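Methylmalonyl-CoA carboxyltransferase 12S subunit (Propionibacterium freudenreichii, PDB 1ON3) transfers the carboxyl group of methylmalonyl-CoA to the biotin of the 1.3S subunit, yielding propanoyl-CoA, as the homohexameric core of transcarboxylase. Local coordinates at residues T399-T404 and A507-T512; R322-S327 and K498-L503; G329-Q334 and E352-C357; S253-N258 and F360-V365. One frame throughout, in Å; residues are numbered along the deposited sequence. Where two conformers were deposited one is given.

Contact 1: T399-T404 and A507-T512; sequences TVPKIT and ATKRQT
K509 reaches across to the backbone of T399 and V400 and supplies the direct hydrogen bond of this contact. Its extended four-carbon chain, beginning with CG anti to the backbone N (chi1 177°), carries the ammonium to these carbonyls. NZ donates to V400 O at 3.0 Å, coming from above the carbonyl plane (58° out of it), and forms a salt bridge with D426, which would probably ease repulsion from the nearby ammonium of K402. An alanine in place of K509 would probably leave D426 without its mate and V400 O without this donor.

The aliphatic part of K509 lies along the loop, CD 4.0 Å from P401 CA and CE close to the carbonyl oxygen T399 O (3.2 Å). Q511 OE1 sits 3.4 Å from T399 CA, beside the methyl CG2.

Waters supply further links. One donates to both T399 OG1 (2.8 Å) and Q511 O (3.1 Å). Another donates to T399 O at 2.6 Å. A third accepts from K402 NZ at 2.8 Å and lies beside Q511 OE1; it shares the ammonium's protons with the carbonyls of A398, L423 and Y395, the last the strongest partner.

The tail after helix 495-505 thus packs on the connection from helix 384-397 to strand 402-407 in a carboxyltransferase fold of the ClpP/crotonase clan, where L128 of a second subunit also packs and K517 of a third bonds T399 OG1.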
loop_
_atom_site.group_PDB
_atom_site.type_symbol
_atom_site.label_atom_id
_atom_site.label_comp_id
_atom_site.label_asym_id
_atom_site.label_seq_id
_atom_site.Cartn_x
_atom_site.Cartn_y
_atom_site.Cartn_z
ATOM N N THR E 399 9.770 -17.455 5.153
ATOM C CA THR E 399 9.425 -17.347 3.738
ATOM C C THR E 399 10.651 -17.422 2.812
ATOM O O THR E 399 10.515 -17.397 1.584
ATOM C CB THR E 399 8.627 -16.047 3.450
ATOM O OG1 THR E 399 9.391 -14.916 3.880
ATOM C CG2 THR E 399 7.276 -16.064 4.191
ATOM N N VAL E 400 11.846 -17.509 3.387
ATOM C CA VAL E 400 13.041 -17.635 2.556
ATOM C C VAL E 400 13.003 -19.044 1.962
ATOM O O VAL E 400 12.206 -19.883 2.392
ATOM C CB VAL E 400 14.363 -17.529 3.378
ATOM C CG1 VAL E 400 14.578 -16.099 3.881
ATOM C CG2 VAL E 400 14.329 -18.504 4.562
ATOM N N PRO E 401 13.843 -19.312 0.953
ATOM C CA PRO E 401 13.867 -20.651 0.356
ATOM C C PRO E 401 14.231 -21.629 1.478
ATOM O O PRO E 401 15.105 -21.339 2.295
ATOM C CB PRO E 401 14.986 -20.548 -0.687
ATOM C CG PRO E 401 14.867 -19.117 -1.149
ATOM C CD PRO E 401 14.632 -18.356 0.155
ATOM N N LYS E 402 13.542 -22.765 1.530
ATOM C CA LYS E 402 13.808 -23.789 2.536
ATOM C C LYS E 402 14.049 -25.102 1.804
ATOM O O LYS E 402 13.157 -25.611 1.133
ATOM C CB LYS E 402 12.617 -23.899 3.494
ATOM C CG LYS E 402 12.495 -22.667 4.416
ATOM C CD LYS E 402 11.243 -22.700 5.302
ATOM C CE LYS E 402 9.991 -22.464 4.498
ATOM N NZ LYS E 402 8.755 -22.504 5.329
ATOM N N ILE E 403 15.261 -25.635 1.924
ATOM C CA ILE E 403 15.635 -26.879 1.246
ATOM C C ILE E 403 16.049 -27.915 2.277
ATOM O O ILE E 403 16.921 -27.665 3.116
ATOM C CB ILE E 403 16.823 -26.653 0.295
ATOM C CG1 ILE E 403 16.545 -25.452 -0.612
ATOM C CG2 ILE E 403 17.096 -27.931 -0.493
ATOM C CD1 ILE E 403 15.392 -25.642 -1.567
ATOM N N THR E 404 15.457 -29.100 2.180
ATOM C CA THR E 404 15.717 -30.142 3.149
ATOM C C THR E 404 16.199 -31.467 2.545
ATOM O O THR E 404 15.608 -31.988 1.608
ATOM C CB THR E 404 14.431 -30.383 3.976
ATOM O OG1 THR E 404 14.141 -29.202 4.748
ATOM C CG2 THR E 404 14.580 -31.583 4.898
ATOM N N ALA E 507 15.707 -18.732 -6.039
ATOM C CA ALA E 507 16.309 -17.434 -5.760
ATOM C C ALA E 507 15.280 -16.344 -6.035
ATOM O O ALA E 507 15.430 -15.215 -5.586
ATOM C CB ALA E 507 17.556 -17.220 -6.626
ATOM N N THR E 508 14.224 -16.674 -6.768
ATOM C CA THR E 508 13.208 -15.671 -7.052
ATOM C C THR E 508 11.917 -15.935 -6.291
ATOM O O THR E 508 10.877 -15.382 -6.619
ATOM C CB THR E 508 12.903 -15.596 -8.569
ATOM O OG1 THR E 508 12.561 -16.898 -9.053
ATOM C CG2 THR E 508 14.116 -15.087 -9.322
ATOM N N LYS E 509 11.982 -16.785 -5.267
ATOM C CA LYS E 509 10.803 -17.091 -4.467
ATOM C C LYS E 509 10.201 -15.831 -3.829
ATOM O O LYS E 509 10.908 -15.040 -3.212
ATOM C CB LYS E 509 11.153 -18.077 -3.353
ATOM C CG LYS E 509 9.989 -18.402 -2.421
ATOM C CD LYS E 509 10.445 -19.322 -1.277
ATOM C CE LYS E 509 9.299 -19.658 -0.330
ATOM N NZ LYS E 509 9.796 -20.507 0.796
ATOM N N ARG E 510 8.897 -15.648 -4.000
ATOM C CA ARG E 510 8.183 -14.522 -3.408
ATOM C C ARG E 510 6.973 -15.152 -2.734
ATOM O O ARG E 510 6.014 -15.547 -3.397
ATOM C CB ARG E 510 7.753 -13.517 -4.479
ATOM C CG ARG E 510 8.869 -12.566 -4.893
ATOM C CD ARG E 510 9.325 -11.748 -3.691
ATOM N NE ARG E 510 10.496 -10.914 -3.955
ATOM C CZ ARG E 510 11.716 -11.379 -4.214
ATOM N NH1 ARG E 510 11.943 -12.686 -4.252
ATOM N NH2 ARG E 510 12.717 -10.533 -4.420
ATOM N N GLN E 511 7.037 -15.253 -1.413
ATOM C CA GLN E 511 5.984 -15.873 -0.622
ATOM C C GLN E 511 5.450 -14.884 0.397
ATOM O O GLN E 511 6.217 -14.249 1.115
ATOM C CB GLN E 511 6.557 -17.090 0.092
ATOM C CG GLN E 511 5.540 -17.972 0.766
ATOM C CD GLN E 511 6.175 -19.244 1.265
ATOM O OE1 GLN E 511 7.038 -19.213 2.142
ATOM N NE2 GLN E 511 5.769 -20.379 0.692
ATOM N N THR E 512 4.133 -14.775 0.464
ATOM C CA THR E 512 3.482 -13.847 1.377
ATOM C C THR E 512 2.827 -14.535 2.573
ATOM O O THR E 512 2.570 -15.736 2.552
ATOM C CB THR E 512 2.425 -13.026 0.629
ATOM O OG1 THR E 512 1.509 -13.914 -0.027
ATOM C CG2 THR E 512 3.097 -12.129 -0.410
HETATM O O HOH W 1 7.772 -12.698 3.357
HETATM O O HOH W 2 10.090 -15.492 -0.073
HETATM O O HOH W 3 6.846 -21.587 3.484
#

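Contact 2: R322-S327 and K498-L503; sequences RVNGRS and KIASAL
V323 and A500 bring the two backbones together, their CA atoms 6.3 Å apart, where a type I' turn from V323 to R326 joins two antiparallel strands beside helix 495-505. V323 and R326 close the hairpin as a hydrogen-bonded pair, and the positive phi angles of the two turn residues suit asparagine and glycine, N324 and G325.

The centre is apolar. L503 CD1 presses on V323 from CB (3.6 Å) across to both methyls, the two side chains nearly perpendicular to each other. V323 CG1, anti to the backbone N (chi1 178°), meets A500 CB at 3.8 Å; the short side chain of alanine lets the turn come this close to the helix. N324 OD1 also approaches A500 CB, at 3.3 Å.

At the polar margin one water donates to N324 OD1 (2.8 Å) and to A500 O (2.7 Å), while N324 ND2 is bonded to N269 O. The R326 guanidinium has L503 O over one face, its NH2 4.2 Å away, and its charge is paired with E262.

Valine and leucine methyls, with the small A500 between hairpin and helix, thus pack by shape, and a shared water bridges N324 OD1 and A500 O without direct bonding between them.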
loop_
_atom_site.group_PDB
_atom_site.type_symbol
_atom_site.label_atom_id
_atom_site.label_comp_id
_atom_site.label_asym_id
_atom_site.label_seq_id
_atom_site.Cartn_x
_atom_site.Cartn_y
_atom_site.Cartn_z
ATOM N N ARG E 322 28.190 -21.162 2.330
ATOM C CA ARG E 322 27.815 -20.662 1.028
ATOM C C ARG E 322 27.719 -21.774 0.001
ATOM O O ARG E 322 28.446 -22.776 0.067
ATOM C CB ARG E 322 28.819 -19.611 0.551
ATOM C CG ARG E 322 28.690 -18.261 1.260
ATOM C CD ARG E 322 29.720 -17.278 0.752
ATOM N NE ARG E 322 29.727 -16.054 1.547
ATOM C CZ ARG E 322 30.584 -15.790 2.526
ATOM N NH1 ARG E 322 31.528 -16.662 2.853
ATOM N NH2 ARG E 322 30.488 -14.640 3.182
ATOM N N VAL E 323 26.783 -21.611 -0.923
ATOM C CA VAL E 323 26.637 -22.561 -2.012
ATOM C C VAL E 323 26.652 -21.688 -3.257
ATOM O O VAL E 323 25.796 -20.822 -3.423
ATOM C CB VAL E 323 25.317 -23.361 -1.927
ATOM C CG1 VAL E 323 25.212 -24.295 -3.142
ATOM C CG2 VAL E 323 25.298 -24.198 -0.636
ATOM N N ASN E 324 27.642 -21.902 -4.116
ATOM C CA ASN E 324 27.784 -21.100 -5.330
ATOM C C ASN E 324 27.877 -19.619 -4.953
ATOM O O ASN E 324 27.324 -18.752 -5.635
ATOM C CB ASN E 324 26.601 -21.329 -6.269
ATOM C CG ASN E 324 26.513 -22.774 -6.774
ATOM O OD1 ASN E 324 25.433 -23.241 -7.122
ATOM N ND2 ASN E 324 27.645 -23.470 -6.827
ATOM N N GLY E 325 28.573 -19.341 -3.853
ATOM C CA GLY E 325 28.754 -17.969 -3.393
ATOM C C GLY E 325 27.620 -17.339 -2.609
ATOM O O GLY E 325 27.784 -16.255 -2.046
ATOM N N ARG E 326 26.473 -18.010 -2.551
ATOM C CA ARG E 326 25.306 -17.479 -1.845
ATOM C C ARG E 326 25.287 -17.889 -0.372
ATOM O O ARG E 326 25.467 -19.074 -0.052
ATOM C CB ARG E 326 24.020 -17.990 -2.528
ATOM C CG ARG E 326 22.702 -17.518 -1.947
ATOM C CD ARG E 326 21.570 -18.452 -2.389
ATOM N NE ARG E 326 21.490 -18.592 -3.851
ATOM C CZ ARG E 326 21.026 -17.640 -4.659
ATOM N NH1 ARG E 326 20.593 -16.498 -4.147
ATOM N NH2 ARG E 326 21.030 -17.811 -5.974
ATOM N N SER E 327 25.076 -16.914 0.519
ATOM C CA SER E 327 24.988 -17.197 1.949
ATOM C C SER E 327 23.785 -18.092 2.213
ATOM O O SER E 327 22.700 -17.851 1.677
ATOM C CB SER E 327 24.790 -15.920 2.788
ATOM O OG SER E 327 25.931 -15.077 2.790
ATOM N N LYS E 498 22.057 -31.111 -6.104
ATOM C CA LYS E 498 20.622 -30.955 -5.871
ATOM C C LYS E 498 20.312 -29.693 -5.036
ATOM O O LYS E 498 19.376 -28.956 -5.343
ATOM C CB LYS E 498 20.039 -32.205 -5.202
ATOM C CG LYS E 498 19.437 -33.228 -6.194
ATOM C CD LYS E 498 20.449 -33.643 -7.250
ATOM C CE LYS E 498 19.896 -34.709 -8.203
ATOM N NZ LYS E 498 18.676 -34.271 -8.965
ATOM N N ILE E 499 21.105 -29.439 -4.000
ATOM C CA ILE E 499 20.906 -28.254 -3.161
ATOM C C ILE E 499 21.168 -26.980 -3.973
ATOM O O ILE E 499 20.418 -26.002 -3.893
ATOM C CB ILE E 499 21.867 -28.279 -1.939
ATOM C CG1 ILE E 499 21.492 -29.431 -1.003
ATOM C CG2 ILE E 499 21.825 -26.941 -1.200
ATOM C CD1 ILE E 499 22.508 -29.657 0.117
ATOM N N ALA E 500 22.228 -27.002 -4.771
ATOM C CA ALA E 500 22.589 -25.835 -5.574
ATOM C C ALA E 500 21.519 -25.458 -6.587
ATOM O O ALA E 500 21.190 -24.287 -6.740
ATOM C CB ALA E 500 23.919 -26.078 -6.286
ATOM N N SER E 501 20.966 -26.446 -7.280
ATOM C CA SER E 501 19.951 -26.161 -8.284
ATOM C C SER E 501 18.667 -25.689 -7.633
ATOM O O SER E 501 17.966 -24.832 -8.170
ATOM C CB SER E 501 19.683 -27.418 -9.111
ATOM O OG SER E 501 20.906 -27.965 -9.571
ATOM N N ALA E 502 18.348 -26.257 -6.478
ATOM C CA ALA E 502 17.139 -25.857 -5.777
ATOM C C ALA E 502 17.276 -24.387 -5.368
ATOM O O ALA E 502 16.360 -23.587 -5.565
ATOM C CB ALA E 502 16.932 -26.729 -4.551
ATOM N N LEU E 503 18.432 -24.037 -4.814
ATOM C CA LEU E 503 18.679 -22.668 -4.377
ATOM C C LEU E 503 18.566 -21.719 -5.551
ATOM O O LEU E 503 17.984 -20.637 -5.436
ATOM C CB LEU E 503 20.075 -22.557 -3.750
ATOM C CG LEU E 503 20.272 -23.263 -2.401
ATOM C CD1 LEU E 503 21.760 -23.333 -2.047
ATOM C CD2 LEU E 503 19.503 -22.491 -1.321
HETATM O O HOH W 4 22.893 -22.243 -6.627
#

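Contact 3: G329-Q334 and E352-C357; sequences GIVANQ and EFVNFC
F353 and G329 meet at the centre of this contact, the phenyl ring lying against a strand residue that has no side chain. Ring atom CE2 is 3.5 Å from G329 CA, and CZ is almost as near. G329 C and I330 N lie in the ring plane at its edge, with I330 N 3.7 Å from CE2. V331 CG2 touches F353 CD2 at 3.8 Å, also at the edge, and the two side chains pass each other running opposite ways. Glycine suits its place, because a CB here would collide with both the ring and the sulphur of C357.

That sulphur lies over one face of the ring, 3.8 Å above the plane and displaced toward the rim, and it is 4.1 Å from G329 CA. C357 follows F353 by one helical turn, its N bonded to F353 O, and so can sit over the ring. V354 CG2 adds a looser touch to V331 CG2.

With CG anti to the backbone N (chi1 -172°), the F353 side chain leaves the helix toward G329, and F320 of strand 316-323 meets its ring. Backbone bonds hold strand 326-333 to P363 and strand 364-370 on one side and to strand 316-323, through I330 and A319, on the other. The axes of strand 329-333 and of the helical segment 352-357 lie 9.5 Å apart and run nearly antiparallel (158°), within the beta-alpha-beta unit 326-333, 344-359, 364-370.

Mostly apolar surfaces meet, and the backbone of G329, I330 and V331 is hydrogen-bonded to neighbouring strands, so the contact rests on shape.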
loop_
_atom_site.group_PDB
_atom_site.type_symbol
_atom_site.label_atom_id
_atom_site.label_comp_id
_atom_site.label_asym_id
_atom_site.label_seq_id
_atom_site.Cartn_x
_atom_site.Cartn_y
_atom_site.Cartn_z
ATOM N N GLY E 329 22.024 -20.755 5.562
ATOM C CA GLY E 329 22.088 -21.164 6.952
ATOM C C GLY E 329 21.785 -22.656 6.977
ATOM O O GLY E 329 20.764 -23.096 6.445
ATOM N N ILE E 330 22.659 -23.441 7.596
ATOM C CA ILE E 330 22.472 -24.888 7.651
ATOM C C ILE E 330 22.068 -25.320 9.053
ATOM O O ILE E 330 22.673 -24.886 10.025
ATOM C CB ILE E 330 23.770 -25.631 7.240
ATOM C CG1 ILE E 330 24.100 -25.295 5.778
ATOM C CG2 ILE E 330 23.610 -27.138 7.439
ATOM C CD1 ILE E 330 25.373 -25.879 5.274
ATOM N N VAL E 331 21.024 -26.145 9.135
ATOM C CA VAL E 331 20.504 -26.668 10.405
ATOM C C VAL E 331 20.574 -28.183 10.218
ATOM O O VAL E 331 19.919 -28.739 9.338
ATOM C CB VAL E 331 19.042 -26.221 10.621
ATOM C CG1 VAL E 331 18.529 -26.705 11.982
ATOM C CG2 VAL E 331 18.957 -24.687 10.546
ATOM N N ALA E 332 21.366 -28.843 11.054
ATOM C CA ALA E 332 21.580 -30.271 10.911
ATOM C C ALA E 332 21.653 -31.025 12.238
ATOM O O ALA E 332 22.272 -30.556 13.195
ATOM C CB ALA E 332 22.877 -30.482 10.116
ATOM N N ASN E 333 21.027 -32.195 12.300
ATOM C CA ASN E 333 21.094 -32.978 13.532
ATOM C C ASN E 333 22.477 -33.617 13.636
ATOM O O ASN E 333 23.104 -33.928 12.619
ATOM C CB ASN E 333 20.010 -34.051 13.539
ATOM C CG ASN E 333 18.652 -33.499 13.159
ATOM O OD1 ASN E 333 18.150 -33.741 12.056
ATOM N ND2 ASN E 333 18.049 -32.746 14.071
ATOM N N GLN E 334 22.945 -33.825 14.864
ATOM C CA GLN E 334 24.272 -34.406 15.110
ATOM C C GLN E 334 24.141 -35.801 15.759
ATOM O O GLN E 334 24.125 -35.920 16.980
ATOM C CB GLN E 334 25.062 -33.460 16.031
ATOM C CG GLN E 334 26.505 -33.880 16.322
ATOM C CD GLN E 334 27.354 -33.944 15.071
ATOM O OE1 GLN E 334 27.209 -34.856 14.256
ATOM N NE2 GLN E 334 28.241 -32.963 14.904
ATOM N N GLU E 352 16.040 -19.804 16.897
ATOM C CA GLU E 352 16.632 -18.467 16.838
ATOM C C GLU E 352 17.358 -18.292 15.502
ATOM O O GLU E 352 17.204 -17.267 14.836
ATOM C CB GLU E 352 17.631 -18.247 17.986
ATOM C CG GLU E 352 18.225 -16.803 18.017
ATOM C CD GLU E 352 19.385 -16.647 19.003
ATOM O OE1 GLU E 352 20.300 -17.500 19.006
ATOM O OE2 GLU E 352 19.387 -15.667 19.771
ATOM N N PHE E 353 18.138 -19.299 15.114
ATOM C CA PHE E 353 18.896 -19.247 13.862
ATOM C C PHE E 353 17.941 -19.135 12.678
ATOM O O PHE E 353 18.152 -18.322 11.776
ATOM C CB PHE E 353 19.763 -20.505 13.723
ATOM C CG PHE E 353 20.733 -20.465 12.566
ATOM C CD1 PHE E 353 21.813 -19.583 12.572
ATOM C CD2 PHE E 353 20.594 -21.347 11.488
ATOM C CE1 PHE E 353 22.753 -19.582 11.522
ATOM C CE2 PHE E 353 21.530 -21.351 10.431
ATOM C CZ PHE E 353 22.608 -20.470 10.454
ATOM N N VAL E 354 16.896 -19.960 12.675
ATOM C CA VAL E 354 15.904 -19.935 11.603
ATOM C C VAL E 354 15.229 -18.558 11.508
ATOM O O VAL E 354 15.111 -18.007 10.421
ATOM C CB VAL E 354 14.824 -21.025 11.814
ATOM C CG1 VAL E 354 13.618 -20.781 10.891
ATOM C CG2 VAL E 354 15.426 -22.418 11.547
ATOM N N ASN E 355 14.796 -17.989 12.633
ATOM C CA ASN E 355 14.153 -16.664 12.583
ATOM C C ASN E 355 15.114 -15.604 12.067
ATOM O O ASN E 355 14.722 -14.730 11.287
ATOM C CB ASN E 355 13.638 -16.230 13.961
ATOM C CG ASN E 355 12.462 -17.059 14.429
ATOM O OD1 ASN E 355 11.635 -17.491 13.619
ATOM N ND2 ASN E 355 12.365 -17.271 15.743
ATOM N N PHE E 356 16.375 -15.675 12.481
ATOM C CA PHE E 356 17.339 -14.683 12.013
ATOM C C PHE E 356 17.542 -14.768 10.493
ATOM O O PHE E 356 17.480 -13.758 9.793
ATOM C CB PHE E 356 18.705 -14.862 12.683
ATOM C CG PHE E 356 19.734 -13.909 12.165
ATOM C CD1 PHE E 356 19.758 -12.585 12.611
ATOM C CD2 PHE E 356 20.589 -14.291 11.127
ATOM C CE1 PHE E 356 20.614 -11.649 12.020
ATOM C CE2 PHE E 356 21.438 -13.368 10.531
ATOM C CZ PHE E 356 21.448 -12.042 10.979
ATOM N N CYS E 357 17.809 -15.974 9.998
ATOM C CA CYS E 357 18.031 -16.171 8.568
ATOM C C CYS E 357 16.826 -15.683 7.797
ATOM O O CYS E 357 16.976 -14.998 6.783
ATOM C CB CYS E 357 18.311 -17.647 8.249
ATOM S SG CYS E 357 19.958 -18.207 8.793
#

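Contact 4: S253-N258 and F360-V365; sequences SFLPQN and FNIPLV
N258, whose backbone C lies at the edge of the F360 ring, has a side-chain nitrogen gripped by two acceptors: ND2 donates to G130 O and to E261 OE2, while OD1 bonds T260 OG1. The amide is thereby tethered on both its polar atoms, and an asparagine, with donor and acceptor side by side, suits that task. The F360 ring brings CD2 to 4.0 Å from N258 C.

P256 and F360 make the closest approach. P256 CG sits 3.5 Å from F360 O and 3.7 Å from F360 CB. A compact, rigid ring fits well against a backbone carbonyl and the root of a phenyl group. An alanine in place of P256 would remove CG and CD and would probably open a gap beside F360 CB and O, leaving the phenyl less firmly seated.

A second apolar touch joins L255 CD2 to I362 CD1 at 3.9 Å. I362 CG1 is anti to the carbonyl carbon (chi1 -61°), and the extended chi2 (177°) then carries CD1 to the leucine. I362 CD1 is equally near F254 O, a carbonyl that takes a hydrogen bond from S327 OG.

F360 is the first residue beyond helix 344-359, and N361 after it, with positive phi (58°), is the C' residue of a Schellman motif in which I362 N bonds C357 O and N361 N bonds D358 O. The chain then enters strand 364-370. The loop after helix 241-253 therefore packs on the helix-to-strand junction, with L255 also on F356 of helix 344-359 and F360 also against P169, just before strand 170-175 of the other sheet.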
loop_
_atom_site.group_PDB
_atom_site.type_symbol
_atom_site.label_atom_id
_atom_site.label_comp_id
_atom_site.label_asym_id
_atom_site.label_seq_id
_atom_site.Cartn_x
_atom_site.Cartn_y
_atom_site.Cartn_z
ATOM N N SER E 253 30.353 -11.000 6.889
ATOM C CA SER E 253 30.474 -11.350 5.470
ATOM C C SER E 253 29.322 -12.192 4.926
ATOM O O SER E 253 29.094 -12.201 3.718
ATOM C CB SER E 253 31.811 -12.065 5.195
ATOM O OG SER E 253 31.822 -13.411 5.657
ATOM N N PHE E 254 28.597 -12.898 5.801
ATOM C CA PHE E 254 27.463 -13.719 5.364
ATOM C C PHE E 254 26.161 -12.927 5.349
ATOM O O PHE E 254 25.138 -13.397 4.831
ATOM C CB PHE E 254 27.239 -14.920 6.308
ATOM C CG PHE E 254 28.312 -15.974 6.237
ATOM C CD1 PHE E 254 29.353 -15.990 7.166
ATOM C CD2 PHE E 254 28.283 -16.942 5.237
ATOM C CE1 PHE E 254 30.359 -16.954 7.098
ATOM C CE2 PHE E 254 29.270 -17.911 5.154
ATOM C CZ PHE E 254 30.324 -17.918 6.095
ATOM N N LEU E 255 26.196 -11.720 5.902
ATOM C CA LEU E 255 24.984 -10.921 6.027
ATOM C C LEU E 255 24.781 -9.748 5.088
ATOM O O LEU E 255 25.727 -9.098 4.652
ATOM C CB LEU E 255 24.869 -10.381 7.469
ATOM C CG LEU E 255 25.249 -11.357 8.593
ATOM C CD1 LEU E 255 25.192 -10.652 9.966
ATOM C CD2 LEU E 255 24.296 -12.546 8.561
ATOM N N PRO E 256 23.519 -9.462 4.774
ATOM C CA PRO E 256 23.187 -8.337 3.899
ATOM C C PRO E 256 23.321 -7.066 4.754
ATOM O O PRO E 256 23.479 -7.151 5.979
ATOM C CB PRO E 256 21.739 -8.612 3.538
ATOM C CG PRO E 256 21.208 -9.256 4.817
ATOM C CD PRO E 256 22.308 -10.215 5.158
ATOM N N GLN E 257 23.285 -5.901 4.112
ATOM C CA GLN E 257 23.361 -4.636 4.829
ATOM C C GLN E 257 22.109 -4.410 5.669
ATOM O O GLN E 257 22.182 -3.876 6.783
ATOM C CB GLN E 257 23.485 -3.483 3.843
ATOM C CG GLN E 257 24.837 -3.370 3.188
ATOM C CD GLN E 257 25.916 -3.025 4.194
ATOM O OE1 GLN E 257 26.559 -3.908 4.760
ATOM N NE2 GLN E 257 26.104 -1.730 4.437
ATOM N N ASN E 258 20.960 -4.805 5.122
ATOM C CA ASN E 258 19.672 -4.625 5.788
ATOM C C ASN E 258 18.658 -5.626 5.236
ATOM O O ASN E 258 18.987 -6.421 4.351
ATOM C CB ASN E 258 19.175 -3.189 5.581
ATOM C CG ASN E 258 19.071 -2.820 4.121
ATOM O OD1 ASN E 258 18.219 -3.329 3.413
ATOM N ND2 ASN E 258 19.953 -1.929 3.661
ATOM N N PHE E 360 16.704 -11.847 7.468
ATOM C CA PHE E 360 17.642 -11.257 6.528
ATOM C C PHE E 360 17.836 -11.960 5.195
ATOM O O PHE E 360 18.905 -11.886 4.580
ATOM C CB PHE E 360 18.974 -11.013 7.228
ATOM C CG PHE E 360 18.889 -9.948 8.270
ATOM C CD1 PHE E 360 18.739 -10.277 9.610
ATOM C CD2 PHE E 360 18.851 -8.603 7.902
ATOM C CE1 PHE E 360 18.546 -9.287 10.574
ATOM C CE2 PHE E 360 18.657 -7.604 8.866
ATOM C CZ PHE E 360 18.505 -7.953 10.203
ATOM N N ASN E 361 16.779 -12.636 4.760
ATOM C CA ASN E 361 16.741 -13.283 3.454
ATOM C C ASN E 361 17.801 -14.320 3.118
ATOM O O ASN E 361 18.218 -14.434 1.963
ATOM C CB ASN E 361 16.742 -12.178 2.397
ATOM C CG ASN E 361 15.819 -11.033 2.770
ATOM O OD1 ASN E 361 14.627 -11.237 2.996
ATOM N ND2 ASN E 361 16.367 -9.817 2.851
ATOM N N ILE E 362 18.217 -15.083 4.124
ATOM C CA ILE E 362 19.227 -16.134 3.966
ATOM C C ILE E 362 18.512 -17.495 3.874
ATOM O O ILE E 362 17.853 -17.916 4.832
ATOM C CB ILE E 362 20.169 -16.136 5.196
ATOM C CG1 ILE E 362 20.882 -14.783 5.289
ATOM C CG2 ILE E 362 21.163 -17.305 5.126
ATOM C CD1 ILE E 362 21.780 -14.640 6.491
ATOM N N PRO E 363 18.624 -18.199 2.727
ATOM C CA PRO E 363 17.958 -19.508 2.592
ATOM C C PRO E 363 18.398 -20.470 3.688
ATOM O O PRO E 363 19.505 -20.368 4.206
ATOM C CB PRO E 363 18.403 -19.999 1.214
ATOM C CG PRO E 363 18.615 -18.726 0.451
ATOM C CD PRO E 363 19.330 -17.846 1.484
ATOM N N LEU E 364 17.523 -21.418 3.999
ATOM C CA LEU E 364 17.752 -22.406 5.038
ATOM C C LEU E 364 17.858 -23.813 4.468
ATOM O O LEU E 364 16.952 -24.287 3.774
ATOM C CB LEU E 364 16.606 -22.344 6.059
ATOM C CG LEU E 364 16.696 -21.122 6.991
ATOM C CD1 LEU E 364 15.333 -20.767 7.542
ATOM C CD2 LEU E 364 17.700 -21.399 8.085
ATOM N N VAL E 365 18.958 -24.478 4.793
ATOM C CA VAL E 365 19.219 -25.834 4.334
ATOM C C VAL E 365 19.286 -26.768 5.537
ATOM O O VAL E 365 20.089 -26.566 6.452
ATOM C CB VAL E 365 20.560 -25.905 3.559
ATOM C CG1 VAL E 365 20.859 -27.349 3.139
ATOM C CG2 VAL E 365 20.492 -24.997 2.334
#

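The four contacts cluster, their centres 12 to 16 Å apart, around the second of the chain's two mixed sheets. Along the sequence 253-258 comes first, then 322-327 and 329-334 on successive parts of one hairpin. Contact 3 is nested inside the loops closed by contacts 4 and 2; the segments of contacts 2 and 4 alternate along the chain, as do those of contacts 1 and 2, and contact 1 opens after contact 4 has closed. Strands 326-333, 364-370 and 402-407 are neighbours, so backbone bonds connect contacts 3, 4 and 1. I403 packs on A502, joining contacts 1 and 2. Contacts 1 and 2 reach a second subunit and contacts 1, 3 and 4 a third, so this sheet and its late helix lie beside the hexamer's interfaces.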